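Local coordinates for protein acyl-CoA dehydrogenase (Bacillus anthracis, PDB 3OWA) that probably catalyses the alpha,beta-dehydrogenation of fatty acyl-CoA thioesters, using a tightly bound FAD cofactor as the electron acceptor, at residues I403-I406 and T410-I413; I267-L272 and L363-G368. One frame throughout, in Å; residues are numbered along the deposited sequence.

Both interactions are buried in the helical C-terminal part of the chain, with centres about 10 Å apart. Interaction 1 (403-406 with 410-413) folds a tight loop between helices 393-401 and 411-427; it is polar, holds waters, touches FAD and meets the second subunit. Interaction 2 (267-272 with 363-368), whose centre lies about 1 Å from the centre of the chain, packs helix 257-293 on helix 358-383 through aliphatic parts of side chains, with no hydrogen bond across it. They meet at K365: its chain belongs to interaction 2, while its NZ lies 2.8 Å from N411 OD1 of interaction 1, so the lysine, probably charged, ties the helix pair to the loop that borders FAD.

Interaction 1 of 2, residues I403-I406 and T410-I413; sequences INRI and TNEI. With FAD (flavin-adenine dinucleotide), chain E.
T410 and R405 meet where the loop doubles back beside FAD, T410 CA resting 3.5 Å from R405 O in a CA-H...O contact. As N-cap of helix 411-427, T410 accepts I413 N at OG1 (3.2 Å). Its chi1 of 60° sets OG1 between backbone N and carbonyl carbon, from where the hydroxyl also donates to the ribose hydroxyl O2B of FAD over 2.7 Å. N411 supplies the direct hydrogen bond between the segments, from N to R405 O at 3.0 Å; Q381 of the second subunit donates to the same oxygen. The side chain of N411 crosses that of R405 at about a right angle, ND2 lying 3.6 Å from R405 CG, and a water joins ND2 to R405 NE, while R405 NH1 forms salt bridges with D373 and with D377 of the second subunit. K365 and S369 hold the two ends of the N411 amide. E412, bent at chi2, brings OE2 within 3.0 Å of FAD O2B, whose hydroxyl donates to it; OE1 pairs with K310 of the second subunit and, through a water in the guanidinium plane, with R405 NH2. I413 lays CD1 against the adenine at C5A, 3.8 Å away. A single ribose hydroxyl thus accepts from T410 and donates to E412, which probably sets the orientation of its O-H, and the opposite charges facing R405 and E412 from the second subunit make the contact part of the dimer interface.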
# COMPACT_ATOMS: atom_id res chain seq x y z
N ILE A 403 4.08 -9.38 -3.36
CA ILE A 403 3.65 -10.68 -3.90
C ILE A 403 2.98 -11.50 -2.80
O ILE A 403 2.19 -12.41 -3.10
CB ILE A 403 4.83 -11.44 -4.63
CG1 ILE A 403 4.39 -12.73 -5.37
CG2 ILE A 403 5.92 -11.85 -3.63
CD1 ILE A 403 3.37 -12.50 -6.45
N ASN A 404 3.23 -11.18 -1.53
CA ASN A 404 2.69 -12.05 -0.51
C ASN A 404 1.17 -11.99 -0.48
O ASN A 404 0.54 -12.93 0.01
CB ASN A 404 3.19 -11.71 0.89
CG ASN A 404 4.69 -11.82 1.00
OD1 ASN A 404 5.28 -12.68 0.37
ND2 ASN A 404 5.32 -10.91 1.75
N ARG A 405 0.58 -10.91 -1.00
CA ARG A 405 -0.91 -10.81 -0.99
C ARG A 405 -1.51 -11.58 -2.14
O ARG A 405 -2.76 -11.62 -2.33
CB ARG A 405 -1.35 -9.35 -0.95
CG ARG A 405 -0.88 -8.61 0.31
CD ARG A 405 -0.85 -7.09 0.18
NE ARG A 405 -2.10 -6.66 -0.46
CZ ARG A 405 -2.26 -5.51 -1.09
NH1 ARG A 405 -1.22 -4.65 -1.18
NH2 ARG A 405 -3.44 -5.23 -1.67
N ILE A 406 -0.65 -12.20 -2.93
CA ILE A 406 -1.08 -12.90 -4.12
C ILE A 406 -0.78 -14.39 -4.01
O ILE A 406 -1.62 -15.22 -4.36
CB ILE A 406 -0.46 -12.26 -5.39
CG1 ILE A 406 -1.16 -10.94 -5.70
CG2 ILE A 406 -0.57 -13.20 -6.60
CD1 ILE A 406 -0.25 -9.98 -6.39
N THR A 410 -4.79 -15.76 -3.48
CA THR A 410 -4.81 -14.29 -3.35
C THR A 410 -5.57 -13.99 -2.07
O THR A 410 -6.39 -14.81 -1.64
CB THR A 410 -5.54 -13.65 -4.49
OG1 THR A 410 -6.89 -14.15 -4.49
CG2 THR A 410 -4.89 -14.06 -5.85
N ASN A 411 -5.33 -12.84 -1.44
CA ASN A 411 -6.10 -12.54 -0.26
C ASN A 411 -7.62 -12.50 -0.51
O ASN A 411 -8.41 -12.75 0.41
CB ASN A 411 -5.61 -11.25 0.37
CG ASN A 411 -4.26 -11.43 1.03
OD1 ASN A 411 -3.74 -12.55 1.07
ND2 ASN A 411 -3.70 -10.36 1.58
N GLU A 412 -8.03 -12.23 -1.74
CA GLU A 412 -9.48 -12.27 -2.03
C GLU A 412 -10.00 -13.70 -1.85
O GLU A 412 -11.06 -13.93 -1.25
CB GLU A 412 -9.79 -11.83 -3.48
CG GLU A 412 -9.52 -10.32 -3.74
CD GLU A 412 -8.03 -9.95 -3.66
OE1 GLU A 412 -7.69 -8.94 -2.99
OE2 GLU A 412 -7.20 -10.69 -4.27
N ILE A 413 -9.29 -14.67 -2.44
CA ILE A 413 -9.76 -16.04 -2.40
C ILE A 413 -9.73 -16.54 -0.95
O ILE A 413 -10.69 -17.18 -0.48
CB ILE A 413 -8.91 -16.95 -3.35
CG1 ILE A 413 -9.26 -16.67 -4.83
CG2 ILE A 413 -9.07 -18.43 -2.97
CD1 ILE A 413 -10.66 -17.10 -5.25
PA FAD E . -5.77 -14.91 -11.11
O1A FAD E . -5.92 -14.69 -12.59
O2A FAD E . -6.19 -16.24 -10.59
O5B FAD E . -6.51 -13.77 -10.30
C5B FAD E . -6.60 -12.43 -10.74
C4B FAD E . -7.49 -11.62 -9.82
O4B FAD E . -8.83 -12.13 -9.82
C3B FAD E . -6.98 -11.67 -8.38
O3B FAD E . -7.23 -10.45 -7.69
C2B FAD E . -7.88 -12.73 -7.79
O2B FAD E . -8.03 -12.59 -6.41
C1B FAD E . -9.19 -12.45 -8.49
N9A FAD E . -10.05 -13.63 -8.48
C8A FAD E . -9.79 -14.87 -8.99
N7A FAD E . -10.83 -15.68 -8.78
C5A FAD E . -11.79 -14.97 -8.15
C6A FAD E . -13.09 -15.30 -7.69
N6A FAD E . -13.63 -16.50 -7.94
N1A FAD E . -13.82 -14.33 -7.06
C2A FAD E . -13.31 -13.05 -6.88
N3A FAD E . -12.04 -12.72 -7.36
C4A FAD E . -11.29 -13.67 -7.96
N1 FAD E . 2.57 -21.40 -8.22
C2 FAD E . 3.04 -22.66 -7.97
O2 FAD E . 2.30 -23.62 -8.04
N3 FAD E . 4.36 -22.90 -7.62
C4 FAD E . 5.25 -21.88 -7.54
O4 FAD E . 6.42 -22.14 -7.21
C4X FAD E . 4.79 -20.58 -7.79
N5 FAD E . 5.68 -19.53 -7.75
C5X FAD E . 5.26 -18.25 -8.06
C6 FAD E . 6.19 -17.21 -8.01
C7 FAD E . 5.79 -15.92 -8.35
C7M FAD E . 6.80 -14.79 -8.31
C8 FAD E . 4.44 -15.70 -8.72
C8M FAD E . 3.90 -14.36 -9.08
C9 FAD E . 3.51 -16.74 -8.71
C9A FAD E . 3.90 -18.02 -8.39
N10 FAD E . 2.98 -19.05 -8.39
C10 FAD E . 3.43 -20.34 -8.14
C1' FAD E . 1.54 -18.83 -8.83
C2' FAD E . 0.73 -17.91 -7.91
O2' FAD E . 0.65 -18.28 -6.55
C3' FAD E . -0.62 -17.30 -8.68
O3' FAD E . -0.17 -16.05 -9.10
C4' FAD E . -1.71 -17.19 -7.94
O4' FAD E . -1.99 -18.50 -7.45
C5' FAD E . -2.94 -16.46 -8.46
O5' FAD E . -3.06 -16.74 -9.83
P FAD E . -3.05 -15.65 -10.97
O1P FAD E . -1.76 -14.87 -10.79
O2P FAD E . -3.19 -16.32 -12.31
O3P FAD E . -4.23 -14.63 -10.66
O HOH W 1 -4.59 -7.83 0.53
O HOH W 2 -5.89 -7.35 -1.62

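Interaction 2 of 2, residues I267-L272 and L363-G368; sequences IGRYKL and LNKVFG
R269 and K365 cross at a slant where two helices of the acyl-CoA dehydrogenase C-terminal helical bundle run together. Segments 267-272 and 363-368 point roughly the same way, their axes 37° apart and within 7.5 Å of each other at closest approach. The backbones come nearest at these two residues, with R269 CA 5.1 Å from K365 CA. R269 CG presses on K365 CB at 3.5 Å, so the aliphatic roots of two basic side chains make the centre of the contact while their polar ends go elsewhere. Further along the lysine, L272 CD2 lies 3.7 Å from K365 CE in one of two modelled conformers of the leucine, so this contact is doubtful. On the other flank, the CB of Y270 faces the side chain of N364, a looser approach.

Around this first shell, the ring of Y270 turns away to V329 and F332 of helix 305-336, which also touches N364 through V325. R269 is bent at chi2 and chi3 and lies against N414 and I417 of helix 411-427, and its NH2 makes a weak hydrogen bond to O of E408 in the loop before that helix.

K365 starts toward helix 257-293, but its CG stands opposite the backbone N (chi1 -169°) and a bend at chi2 (-93°) directs the end of the chain to the same loop. There its buried, probably charged amino group is met by backbone oxygen atoms: NZ is hydrogen-bonded to F407 O and G409 O, and more weakly to N404 O.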
# COMPACT_ATOMS: atom_id res chain seq x y z
N ILE A 267 -0.60 -25.34 4.78
CA ILE A 267 0.72 -25.24 5.38
C ILE A 267 1.43 -24.02 4.80
O ILE A 267 1.99 -23.22 5.55
CB ILE A 267 1.54 -26.54 5.15
CG1 ILE A 267 0.90 -27.71 5.94
CG2 ILE A 267 3.00 -26.31 5.55
CD1 ILE A 267 1.36 -29.10 5.52
N GLY A 268 1.34 -23.86 3.49
CA GLY A 268 1.89 -22.67 2.78
C GLY A 268 1.39 -21.34 3.33
O GLY A 268 2.16 -20.41 3.54
N ARG A 269 0.10 -21.31 3.61
CA ARG A 269 -0.58 -20.20 4.22
C ARG A 269 -0.02 -19.80 5.55
O ARG A 269 0.32 -18.64 5.76
CB ARG A 269 -2.08 -20.51 4.37
CG ARG A 269 -2.92 -19.73 3.42
CD ARG A 269 -3.49 -20.45 2.26
NE ARG A 269 -4.84 -20.90 2.56
CZ ARG A 269 -5.84 -21.05 1.68
NH1 ARG A 269 -7.01 -21.53 2.08
NH2 ARG A 269 -5.70 -20.72 0.41
N TYR A 270 0.01 -20.71 6.51
CA TYR A 270 0.52 -20.28 7.82
C TYR A 270 2.04 -20.02 7.78
O TYR A 270 2.53 -19.16 8.51
CB TYR A 270 0.09 -21.19 8.98
CG TYR A 270 1.01 -22.35 9.26
CD1 TYR A 270 0.69 -23.63 8.81
CD2 TYR A 270 2.17 -22.18 10.00
CE1 TYR A 270 1.54 -24.71 9.07
CE2 TYR A 270 3.03 -23.24 10.27
CZ TYR A 270 2.71 -24.51 9.80
OH TYR A 270 3.55 -25.57 10.05
N LYS A 271 2.77 -20.76 6.96
CA LYS A 271 4.20 -20.55 6.85
C LYS A 271 4.51 -19.15 6.30
O LYS A 271 5.43 -18.48 6.77
CB LYS A 271 4.81 -21.61 5.92
CG LYS A 271 5.94 -22.35 6.53
CD LYS A 271 5.54 -23.06 7.77
CE LYS A 271 6.79 -23.60 8.45
NZ LYS A 271 7.64 -24.39 7.48
N LEU A 272 3.74 -18.73 5.30
CA LEU A 272 3.86 -17.37 4.79
C LEU A 272 3.52 -16.35 5.88
O LEU A 272 4.21 -15.34 6.02
CB LEU A 272 3.00 -17.16 3.54
CG LEU A 272 3.25 -15.86 2.76
CD1 LEU A 272 4.73 -15.73 2.38
CD2 LEU A 272 2.37 -15.81 1.52
N LEU A 363 -6.63 -16.99 7.76
CA LEU A 363 -6.57 -15.71 8.49
C LEU A 363 -5.15 -15.20 8.68
O LEU A 363 -4.91 -14.01 8.53
CB LEU A 363 -7.27 -15.78 9.86
CG LEU A 363 -8.74 -16.25 9.90
CD1 LEU A 363 -9.21 -16.35 11.36
CD2 LEU A 363 -9.67 -15.37 9.04
N ASN A 364 -4.23 -16.08 9.08
CA ASN A 364 -2.83 -15.70 9.31
C ASN A 364 -2.21 -15.21 8.03
O ASN A 364 -1.49 -14.21 8.02
CB ASN A 364 -2.02 -16.92 9.77
CG ASN A 364 -2.26 -17.30 11.23
OD1 ASN A 364 -2.83 -16.55 12.04
ND2 ASN A 364 -1.81 -18.49 11.56
N LYS A 365 -2.50 -15.90 6.94
CA LYS A 365 -1.92 -15.52 5.68
C LYS A 365 -2.35 -14.11 5.25
O LYS A 365 -1.51 -13.29 4.86
CB LYS A 365 -2.23 -16.56 4.61
CG LYS A 365 -1.45 -16.37 3.32
CD LYS A 365 -2.19 -15.54 2.30
CE LYS A 365 -1.29 -15.17 1.17
NZ LYS A 365 -1.99 -14.46 0.05
N VAL A 366 -3.66 -13.83 5.31
CA VAL A 366 -4.17 -12.55 4.91
C VAL A 366 -3.74 -11.49 5.91
O VAL A 366 -3.27 -10.40 5.53
CB VAL A 366 -5.73 -12.52 4.81
CG1 VAL A 366 -6.21 -11.07 4.51
CG2 VAL A 366 -6.23 -13.50 3.76
N PHE A 367 -3.86 -11.80 7.19
CA PHE A 367 -3.57 -10.78 8.19
C PHE A 367 -2.08 -10.46 8.19
O PHE A 367 -1.70 -9.29 8.21
CB PHE A 367 -4.00 -11.24 9.58
CG PHE A 367 -3.92 -10.18 10.63
CD1 PHE A 367 -4.97 -9.29 10.80
CD2 PHE A 367 -2.84 -10.11 11.49
CE1 PHE A 367 -4.91 -8.30 11.78
CE2 PHE A 367 -2.76 -9.13 12.47
CZ PHE A 367 -3.80 -8.22 12.63
N GLY A 368 -1.24 -11.48 8.15
CA GLY A 368 0.23 -11.28 8.12
C GLY A 368 0.69 -10.52 6.89
O GLY A 368 1.50 -9.59 6.97